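Side-chain contacts in UTP-glucose-1-phosphate uridylyltransferase 2 (Trypanosoma brucei, PDB 3GUE), which probably catalyses the reversible formation of UDP-glucose and diphosphate from UTP and alpha-D-glucose 1-phosphate: residues A[225-230]-A[305-310]; A[232-237]-A[361-366]. One frame throughout, in Å; residues are numbered along the deposited sequence.

Overall arrangement
Followed from the N terminus, the chain reaches residues 225-230, which run into helix 229-237, and then the helix itself at 232-237. Contact 1 closes a loop when strand 300-309 brings 305-310 back under the start of this helix; contact 2 closes a longer one when strand 362-366 arrives beside its later turns. The segments alternate along the chain, so the two loops cross. Both contacts lay helix 229-237 and its lead-in on one mixed sheet, contact 1 on strand 300-309 and contact 2 on the edge strand 362-366, with strand 242-248 between. Their centres are about 9 Å apart, and they meet where Leu232 and Met235 pack on Trp307.

Contact 1. Residues A[225-230]-A[305-310]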
loop_
_atom_site.group_PDB
_atom_site.type_symbol
_atom_site.label_atom_id
_atom_site.label_comp_id
_atom_site.label_asym_id
_atom_site.label_seq_id
_atom_site.Cartn_x
_atom_site.Cartn_y
_atom_site.Cartn_z
ATOM N N ALA A 225 11.159 -2.287 -1.728
ATOM C CA ALA A 225 11.342 -2.416 -0.277
ATOM C C ALA A 225 12.523 -3.338 0.038
ATOM O O ALA A 225 12.709 -4.366 -0.612
ATOM C CB ALA A 225 10.041 -2.912 0.392
ATOM N N THR A 226 13.369 -2.906 0.963
ATOM C CA THR A 226 14.557 -3.659 1.338
ATOM C C THR A 226 14.713 -3.696 2.862
ATOM O O THR A 226 14.533 -2.688 3.559
ATOM C CB THR A 226 15.873 -3.130 0.599
ATOM O OG1 THR A 226 16.958 -4.027 0.818
ATOM C CG2 THR A 226 16.302 -1.722 1.075
ATOM N N LEU A 227 15.024 -4.870 3.381
ATOM C CA LEU A 227 15.487 -4.956 4.751
ATOM C C LEU A 227 16.924 -4.368 4.817
ATOM O O LEU A 227 17.873 -4.958 4.296
ATOM C CB LEU A 227 15.439 -6.406 5.213
ATOM C CG LEU A 227 15.433 -6.541 6.738
ATOM C CD1 LEU A 227 14.616 -7.757 7.205
ATOM C CD2 LEU A 227 16.825 -6.551 7.316
ATOM N N ASP A 228 17.072 -3.191 5.422
ATOM C CA ASP A 228 18.393 -2.536 5.556
ATOM C C ASP A 228 18.884 -2.804 6.958
ATOM O O ASP A 228 18.353 -2.235 7.915
ATOM C CB ASP A 228 18.269 -1.024 5.336
ATOM C CG ASP A 228 19.625 -0.292 5.322
ATOM O OD1 ASP A 228 20.652 -0.757 5.875
ATOM O OD2 ASP A 228 19.652 0.805 4.735
ATOM N N VAL A 229 19.863 -3.691 7.109
ATOM C CA VAL A 229 20.388 -3.953 8.454
ATOM C C VAL A 229 21.002 -2.678 9.122
ATOM O O VAL A 229 20.908 -2.522 10.340
ATOM C CB VAL A 229 21.325 -5.191 8.505
ATOM C CG1 VAL A 229 21.744 -5.507 9.953
ATOM C CG2 VAL A 229 20.647 -6.410 7.867
ATOM N N ARG A 230 21.555 -1.753 8.329
ATOM C CA ARG A 230 22.120 -0.488 8.879
ATOM C C ARG A 230 21.034 0.486 9.427
ATOM O O ARG A 230 21.301 1.281 10.330
ATOM C CB ARG A 230 23.067 0.212 7.871
ATOM C CG ARG A 230 24.232 -0.677 7.377
ATOM C CD ARG A 230 25.333 0.117 6.620
ATOM N NE ARG A 230 24.954 0.400 5.234
ATOM C CZ ARG A 230 25.569 -0.083 4.151
ATOM N NH1 ARG A 230 26.638 -0.884 4.261
ATOM N NH2 ARG A 230 25.111 0.241 2.939
ATOM N N ASN A 305 7.052 1.317 4.020
ATOM C CA ASN A 305 8.160 0.512 4.531
ATOM C C ASN A 305 8.291 0.921 6.010
ATOM O O ASN A 305 8.870 1.989 6.317
ATOM C CB ASN A 305 9.497 0.839 3.822
ATOM C CG ASN A 305 9.482 0.585 2.285
ATOM O OD1 ASN A 305 8.643 -0.131 1.738
ATOM N ND2 ASN A 305 10.445 1.185 1.604
ATOM N N ILE A 306 7.772 0.089 6.908
ATOM C CA ILE A 306 7.756 0.395 8.353
ATOM C C ILE A 306 8.415 -0.706 9.188
ATOM O O ILE A 306 8.066 -1.871 9.068
ATOM C CB ILE A 306 6.301 0.567 8.903
ATOM C CG1 ILE A 306 5.435 1.493 8.030
ATOM C CG2 ILE A 306 6.320 0.990 10.350
ATOM C CD1 ILE A 306 5.946 2.892 7.945
ATOM N N TRP A 307 9.324 -0.292 10.067
ATOM C CA TRP A 307 9.950 -1.159 11.075
ATOM C C TRP A 307 9.253 -1.023 12.416
ATOM O O TRP A 307 9.110 0.085 12.963
ATOM C CB TRP A 307 11.398 -0.776 11.294
ATOM C CG TRP A 307 12.370 -1.214 10.217
ATOM C CD1 TRP A 307 12.737 -0.518 9.104
ATOM C CD2 TRP A 307 13.124 -2.435 10.193
ATOM N NE1 TRP A 307 13.653 -1.229 8.382
ATOM C CE2 TRP A 307 13.907 -2.417 9.019
ATOM C CE3 TRP A 307 13.187 -3.554 11.033
ATOM C CZ2 TRP A 307 14.750 -3.477 8.655
ATOM C CZ3 TRP A 307 14.044 -4.617 10.677
ATOM C CH2 TRP A 307 14.819 -4.557 9.498
ATOM N N ILE A 308 8.897 -2.162 12.985
ATOM C CA ILE A 308 8.367 -2.151 14.330
ATOM C C ILE A 308 9.202 -3.027 15.269
ATOM O O ILE A 308 9.775 -4.048 14.866
ATOM C CB ILE A 308 6.838 -2.481 14.376
ATOM C CG1 ILE A 308 6.553 -3.883 13.843
ATOM C CG2 ILE A 308 5.970 -1.368 13.615
ATOM C CD1 ILE A 308 5.090 -4.364 14.130
ATOM N N ASN A 309 9.320 -2.560 16.500
ATOM C CA ASN A 309 9.839 -3.358 17.590
ATOM C C ASN A 309 8.648 -4.124 18.182
ATOM O O ASN A 309 7.640 -3.527 18.628
ATOM C CB ASN A 309 10.550 -2.477 18.642
ATOM C CG ASN A 309 11.135 -3.295 19.816
ATOM O OD1 ASN A 309 10.417 -3.973 20.518
ATOM N ND2 ASN A 309 12.436 -3.242 19.990
ATOM N N LEU A 310 8.781 -5.446 18.166
ATOM C CA LEU A 310 7.702 -6.361 18.475
ATOM C C LEU A 310 7.377 -6.401 19.983
ATOM O O LEU A 310 6.219 -6.503 20.358
ATOM C CB LEU A 310 8.041 -7.749 17.920
ATOM C CG LEU A 310 8.122 -7.878 16.394
ATOM C CD1 LEU A 310 8.513 -9.298 16.026
ATOM C CD2 LEU A 310 6.767 -7.512 15.772
HETATM O O HOH W 1 14.736 -0.755 5.808
#
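Leu227 meets the indole of Trp307 at the outer end of its six-membered ring, the two side chains crossing at about a right angle. The closest approach joins Leu227 CG to Trp307 CH2, at 3.5 Å. Leu227 CD2 lies in the plane of the ring at its edge, 3.6 Å from CH2 of Trp307, so the fork of the leucine, CG and CD2 with CD1 a little farther off, gathers round that one ring carbon. With CG of Trp307 anti to its own carbonyl carbon (chi1 -76°), the indole extends from the strand to the loop. There a water in the indole plane links ring and loop, accepting from Trp307 NE1 at 2.8 Å and donating to the carbonyl O of Thr226 at 3.0 Å. Tryptophan suits this place because its wide apolar ring fills the layer while its single N-H is satisfied through the water. The architecture is that of a GT-A nucleotidyltransferase, in which helices pack on a central mixed sheet; here strand 300-309 receives the loop leading into helix 229-237, whose Leu231, Leu232 and Met235 also touch Trp307. Asp228 caps that helix, its OD1 accepting a weak bond from Arg230 N at 2.8 Å, while OD2 forms a salt bridge with Arg371. Nearer the nucleotide-sugar site, Ala225 CB rests 3.4 Å from Asn305 OD1, and its small methyl allows the loop to come close to the strand. The amide of Asn305 is held chiefly from elsewhere: ND2 donates to Glu245 OE1 and to the carbonyl O of Arg371. Its side chain lies about 6 Å from those of Asn219 and Asn302, both of which bind UDP-glucose.

Contact 2. Residues A[232-237]-A[361-366]; sequences LDYMHE and RSEAVV
Tyr234 extends from the helix to the edge strand of the sheet and gives its phenolic proton to Glu363, with OH and OE1 only 2.7 Å apart. Tyr234 CG stands anti to the backbone N (chi1 173°), which swings the ring out from the helix, and the extended chain of Glu363 gives the carboxylate the reach to meet it. OE1 lies at the edge of the tyrosine ring, in its plane, and receives the hydroxyl through its syn lone pair, on the side of the other carboxylate oxygen. The ring and carboxylate planes are turned 56° from each other. This is the tight part of the contact. The apolar part is looser: Val365 CG2 approaches Tyr234 CE2 no nearer than 4.4 Å, and the ring also packs on Leu243 of strand 242-248, the next strand in the sheet. Tyrosine suits the position because it can set an apolar ring against Val365 and Leu243 and still carry a hydroxyl out to the carboxylate. Val365 is buried, whereas Glu363, two residues back on the same face of the strand, is partly exposed. Lys238, just past the helix segment, completes the polar group, its NZ forming a salt bridge with Glu363 OE2 and donating to Tyr234 OH. The lysine charge probably stabilises the carboxylate as an anion, and the hydroxyl acts as donor and acceptor at once.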
loop_
_atom_site.group_PDB
_atom_site.type_symbol
_atom_site.label_atom_id
_atom_site.label_comp_id
_atom_site.label_asym_id
_atom_site.label_seq_id
_atom_site.Cartn_x
_atom_site.Cartn_y
_atom_site.Cartn_z
ATOM N N LEU A 232 18.048 -0.878 10.507
ATOM C CA LEU A 232 17.744 -1.654 11.689
ATOM C C LEU A 232 18.661 -1.273 12.845
ATOM O O LEU A 232 18.184 -1.046 13.960
ATOM C CB LEU A 232 17.818 -3.146 11.396
ATOM C CG LEU A 232 17.536 -4.076 12.579
ATOM C CD1 LEU A 232 16.239 -3.608 13.328
ATOM C CD2 LEU A 232 17.405 -5.473 12.045
ATOM N N ASP A 233 19.966 -1.211 12.574
ATOM C CA ASP A 233 20.996 -0.874 13.577
ATOM C C ASP A 233 20.658 0.469 14.227
ATOM O O ASP A 233 20.676 0.593 15.441
ATOM C CB ASP A 233 22.391 -0.771 12.928
ATOM C CG ASP A 233 23.027 -2.118 12.612
ATOM O OD1 ASP A 233 22.546 -3.173 13.063
ATOM O OD2 ASP A 233 24.063 -2.111 11.918
ATOM N N TYR A 234 20.330 1.454 13.388
ATOM C CA TYR A 234 19.950 2.798 13.813
ATOM C C TYR A 234 18.736 2.842 14.727
ATOM O O TYR A 234 18.755 3.515 15.766
ATOM C CB TYR A 234 19.670 3.681 12.613
ATOM C CG TYR A 234 19.119 5.039 13.006
ATOM C CD1 TYR A 234 19.948 6.001 13.583
ATOM C CD2 TYR A 234 17.764 5.345 12.828
ATOM C CE1 TYR A 234 19.465 7.225 13.959
ATOM C CE2 TYR A 234 17.259 6.578 13.202
ATOM C CZ TYR A 234 18.130 7.523 13.770
ATOM O OH TYR A 234 17.668 8.774 14.141
ATOM N N MET A 235 17.691 2.139 14.310
ATOM C CA MET A 235 16.432 2.071 15.046
ATOM C C MET A 235 16.653 1.534 16.463
ATOM O O MET A 235 16.159 2.090 17.464
ATOM C CB MET A 235 15.486 1.162 14.282
ATOM C CG MET A 235 14.105 1.070 14.889
ATOM S SD MET A 235 13.226 -0.314 14.178
ATOM C CE MET A 235 11.691 -0.176 15.133
ATOM N N HIS A 236 17.393 0.438 16.528
ATOM C CA HIS A 236 17.814 -0.163 17.794
ATOM C C HIS A 236 18.682 0.756 18.712
ATOM O O HIS A 236 18.464 0.830 19.930
ATOM C CB HIS A 236 18.549 -1.465 17.463
ATOM C CG HIS A 236 19.037 -2.203 18.663
ATOM N ND1 HIS A 236 18.198 -2.922 19.491
ATOM C CD2 HIS A 236 20.279 -2.349 19.168
ATOM C CE1 HIS A 236 18.907 -3.466 20.464
ATOM N NE2 HIS A 236 20.173 -3.132 20.289
ATOM N N GLU A 237 19.653 1.446 18.121
ATOM C CA GLU A 237 20.558 2.345 18.853
ATOM C C GLU A 237 19.819 3.519 19.470
ATOM O O GLU A 237 20.160 3.952 20.560
ATOM C CB GLU A 237 21.640 2.913 17.924
ATOM C CG GLU A 237 22.814 2.012 17.629
ATOM C CD GLU A 237 23.272 2.166 16.184
ATOM O OE1 GLU A 237 23.016 3.252 15.589
ATOM O OE2 GLU A 237 23.856 1.191 15.642
ATOM N N ARG A 361 8.522 5.844 21.273
ATOM C CA ARG A 361 9.647 6.433 20.551
ATOM C C ARG A 361 9.535 6.067 19.073
ATOM O O ARG A 361 9.717 4.898 18.689
ATOM C CB ARG A 361 10.963 5.942 21.138
ATOM C CG ARG A 361 11.191 6.306 22.591
ATOM C CD ARG A 361 12.476 5.682 23.092
ATOM N NE ARG A 361 13.601 6.189 22.300
ATOM C CZ ARG A 361 14.216 7.336 22.566
ATOM N NH1 ARG A 361 13.822 8.060 23.618
ATOM N NH2 ARG A 361 15.216 7.748 21.798
ATOM N N SER A 362 9.215 7.063 18.250
ATOM C CA SER A 362 8.989 6.829 16.848
ATOM C C SER A 362 9.729 7.873 16.015
ATOM O O SER A 362 10.000 8.975 16.486
ATOM C CB SER A 362 7.486 6.769 16.533
ATOM O OG SER A 362 6.928 8.057 16.456
ATOM N N GLU A 363 10.081 7.521 14.788
ATOM C CA GLU A 363 10.801 8.428 13.911
ATOM C C GLU A 363 10.433 8.158 12.459
ATOM O O GLU A 363 10.019 7.042 12.103
ATOM C CB GLU A 363 12.312 8.256 14.099
ATOM C CG GLU A 363 12.902 8.925 15.375
ATOM C CD GLU A 363 14.418 9.096 15.337
ATOM O OE1 GLU A 363 15.017 8.878 14.275
ATOM O OE2 GLU A 363 15.013 9.461 16.373
ATOM N N ALA A 364 10.583 9.188 11.629
ATOM C CA ALA A 364 10.531 9.031 10.192
ATOM C C ALA A 364 11.890 9.467 9.616
ATOM O O ALA A 364 12.479 10.460 10.068
ATOM C CB ALA A 364 9.416 9.869 9.626
ATOM N N VAL A 365 12.383 8.731 8.620
ATOM C CA VAL A 365 13.671 9.039 7.961
ATOM C C VAL A 365 13.511 9.089 6.450
ATOM O O VAL A 365 12.823 8.231 5.871
ATOM C CB VAL A 365 14.723 7.941 8.301
ATOM C CG1 VAL A 365 16.149 8.293 7.739
ATOM C CG2 VAL A 365 14.755 7.670 9.780
ATOM N N VAL A 366 14.157 10.050 5.785
ATOM C CA VAL A 366 14.081 10.097 4.314
ATOM C C VAL A 366 15.011 9.083 3.642
ATOM O O VAL A 366 16.215 9.077 3.898
ATOM C CB VAL A 366 14.316 11.520 3.712
ATOM C CG1 VAL A 366 13.923 11.513 2.236
ATOM C CG2 VAL A 366 13.516 12.565 4.457
#